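Local coordinates for protein fructuronate-tagaturonate epimerase UxaE from Cohnella laeviribosi in complex with 1 glycerol (Cohnella laeviribosi, PDB 6IL9) that probably catalyses the zinc-dependent epimerisation that interconverts fructuronate and tagaturonate, using a TIM-barrel fold, at residues H213-Y218 / F285-E290. Numbering follows the deposited sequence.
Sequences HYEAKY and FLVASE
Glu290 and Tyr218 carry this contact, each side chain set as a knob into a hole of the other helix. Three side chains of helix 208-218 grip the Glu290 carboxylate. Tyr218 OH donates to the anti lone pair of Glu290 OE2 at 2.5 Å. Lys217 reaches the same oxygen with its extended chain and makes a salt bridge, NZ to Glu290 OE2 2.8 Å, from above the carboxylate plane. The other oxygen takes a nearly straight bond from His213, NE2 to Glu290 OE1 2.7 Å, on the syn side and in the imidazole plane. The Glu290 chain bends at chi2 (-55°), which turns the carboxylate to these donors. The positive lysine would probably favour a charged carboxylate. A glutamine here would probably leave Lys217 without its opposite charge and turn an NH2 toward either His213 or the Tyr218 and Lys217 pair, where an acceptor is needed.

Leu286 packs over the Tyr218 ring. Its CD1 makes a CH-pi contact 3.8 Å from the ring centroid, and Lys217 CG lies against the opposite face. Leu286 CD2 also meets Tyr214 CE1 at 4.1 Å.

The axes of 213-218 and 285-290 come no closer than 12.5 Å and run at 106° to each other, so long side chains span the gap. Leu237 of helix 234-259 touches both Tyr218 and Leu286, and Phe232 of strand 228-232 meets the Tyr218 ring edge-to-face. The contact thus joins helix 208-218, just before the hairpin 221-232, to helix 281-293, which follows barrel strand 267-271.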
loop_
_atom_site.group_PDB
_atom_site.type_symbol
_atom_site.label_atom_id
_atom_site.label_comp_id
_atom_site.label_asym_id
_atom_site.label_seq_id
_atom_site.Cartn_x
_atom_site.Cartn_y
_atom_site.Cartn_z
ATOM N N HIS A 213 30.172 -22.430 -2.986
ATOM C CA HIS A 213 29.053 -22.111 -3.870
ATOM C C HIS A 213 29.135 -20.669 -4.355
ATOM O O HIS A 213 28.996 -20.396 -5.554
ATOM C CB HIS A 213 27.723 -22.360 -3.156
ATOM C CG HIS A 213 26.539 -21.727 -3.831
ATOM N ND1 HIS A 213 25.916 -22.291 -4.925
ATOM C CD2 HIS A 213 25.863 -20.581 -3.563
ATOM C CE1 HIS A 213 24.909 -21.520 -5.303
ATOM N NE2 HIS A 213 24.858 -20.475 -4.496
ATOM N N TYR A 214 29.361 -19.730 -3.438
ATOM C CA TYR A 214 29.379 -18.326 -3.832
ATOM C C TYR A 214 30.625 -17.997 -4.638
ATOM O O TYR A 214 30.550 -17.270 -5.634
ATOM C CB TYR A 214 29.267 -17.426 -2.604
ATOM C CG TYR A 214 27.832 -17.260 -2.174
ATOM C CD1 TYR A 214 26.994 -16.378 -2.837
ATOM C CD2 TYR A 214 27.302 -18.012 -1.134
ATOM C CE1 TYR A 214 25.681 -16.228 -2.469
ATOM C CE2 TYR A 214 25.973 -17.869 -0.758
ATOM C CZ TYR A 214 25.171 -16.972 -1.432
ATOM O OH TYR A 214 23.845 -16.797 -1.080
ATOM N N GLU A 215 31.779 -18.538 -4.242
ATOM C CA GLU A 215 33.002 -18.194 -4.955
ATOM C C GLU A 215 33.001 -18.771 -6.366
ATOM O O GLU A 215 33.389 -18.084 -7.321
ATOM C CB GLU A 215 34.217 -18.652 -4.148
ATOM C CG GLU A 215 34.429 -17.786 -2.925
ATOM C CD GLU A 215 35.322 -18.426 -1.896
ATOM O OE1 GLU A 215 35.236 -18.038 -0.710
ATOM O OE2 GLU A 215 36.107 -19.312 -2.277
ATOM N N ALA A 216 32.525 -20.010 -6.530
ATOM C CA ALA A 216 32.490 -20.617 -7.858
ATOM C C ALA A 216 31.541 -19.882 -8.799
ATOM O O ALA A 216 31.718 -19.927 -10.023
ATOM C CB ALA A 216 32.085 -22.085 -7.761
ATOM N N LYS A 217 30.537 -19.206 -8.255
ATOM C CA LYS A 217 29.540 -18.538 -9.080
ATOM C C LYS A 217 29.860 -17.069 -9.343
ATOM O O LYS A 217 29.532 -16.565 -10.423
ATOM C CB LYS A 217 28.160 -18.664 -8.420
ATOM C CG LYS A 217 27.020 -18.044 -9.197
ATOM C CD LYS A 217 25.686 -18.323 -8.527
ATOM C CE LYS A 217 24.517 -17.761 -9.328
ATOM N NZ LYS A 217 23.219 -18.083 -8.663
ATOM N N TYR A 218 30.495 -16.368 -8.400
ATOM C CA TYR A 218 30.662 -14.916 -8.481
ATOM C C TYR A 218 32.101 -14.423 -8.450
ATOM O O TYR A 218 32.370 -13.358 -9.006
ATOM C CB TYR A 218 29.934 -14.207 -7.326
ATOM C CG TYR A 218 28.444 -14.435 -7.280
ATOM C CD1 TYR A 218 27.573 -13.653 -8.038
ATOM C CD2 TYR A 218 27.904 -15.432 -6.473
ATOM C CE1 TYR A 218 26.206 -13.859 -7.989
ATOM C CE2 TYR A 218 26.541 -15.645 -6.418
ATOM C CZ TYR A 218 25.696 -14.856 -7.178
ATOM O OH TYR A 218 24.335 -15.075 -7.125
ATOM N N PHE A 285 21.841 -7.735 -7.614
ATOM C CA PHE A 285 22.104 -8.799 -8.578
ATOM C C PHE A 285 22.325 -10.138 -7.881
ATOM O O PHE A 285 21.789 -11.167 -8.305
ATOM C CB PHE A 285 23.319 -8.450 -9.440
ATOM C CG PHE A 285 23.637 -9.496 -10.470
ATOM C CD1 PHE A 285 22.976 -9.511 -11.696
ATOM C CD2 PHE A 285 24.582 -10.482 -10.218
ATOM C CE1 PHE A 285 23.258 -10.475 -12.644
ATOM C CE2 PHE A 285 24.859 -11.447 -11.153
ATOM C CZ PHE A 285 24.195 -11.450 -12.378
ATOM N N LEU A 286 23.148 -10.151 -6.830
ATOM C CA LEU A 286 23.444 -11.416 -6.160
ATOM C C LEU A 286 22.188 -12.017 -5.532
ATOM O O LEU A 286 21.933 -13.221 -5.666
ATOM C CB LEU A 286 24.526 -11.204 -5.100
ATOM C CG LEU A 286 24.937 -12.448 -4.301
ATOM C CD1 LEU A 286 26.456 -12.478 -4.133
ATOM C CD2 LEU A 286 24.273 -12.444 -2.941
ATOM N N VAL A 287 21.391 -11.193 -4.851
ATOM C CA VAL A 287 20.164 -11.684 -4.230
ATOM C C VAL A 287 19.251 -12.288 -5.289
ATOM O O VAL A 287 18.783 -13.423 -5.155
ATOM C CB VAL A 287 19.464 -10.552 -3.457
ATOM C CG1 VAL A 287 18.052 -10.990 -3.015
ATOM C CG2 VAL A 287 20.311 -10.110 -2.263
ATOM N N ALA A 288 19.022 -11.547 -6.378
ATOM C CA ALA A 288 18.121 -12.027 -7.424
ATOM C C ALA A 288 18.660 -13.292 -8.070
ATOM O O ALA A 288 17.918 -14.256 -8.282
ATOM C CB ALA A 288 17.914 -10.935 -8.481
ATOM N N SER A 289 19.963 -13.321 -8.358
ATOM C CA SER A 289 20.549 -14.485 -9.002
ATOM C C SER A 289 20.377 -15.729 -8.143
ATOM O O SER A 289 20.093 -16.816 -8.656
ATOM C CB SER A 289 22.030 -14.231 -9.281
ATOM O OG SER A 289 22.578 -15.275 -10.050
ATOM N N GLU A 290 20.546 -15.588 -6.828
ATOM C CA GLU A 290 20.391 -16.737 -5.947
ATOM C C GLU A 290 18.950 -17.212 -5.906
ATOM O O GLU A 290 18.690 -18.418 -5.896
ATOM C CB GLU A 290 20.858 -16.391 -4.535
ATOM C CG GLU A 290 22.354 -16.209 -4.433
ATOM C CD GLU A 290 23.111 -17.410 -4.952
ATOM O OE1 GLU A 290 23.047 -18.493 -4.319
ATOM O OE2 GLU A 290 23.765 -17.270 -6.001
#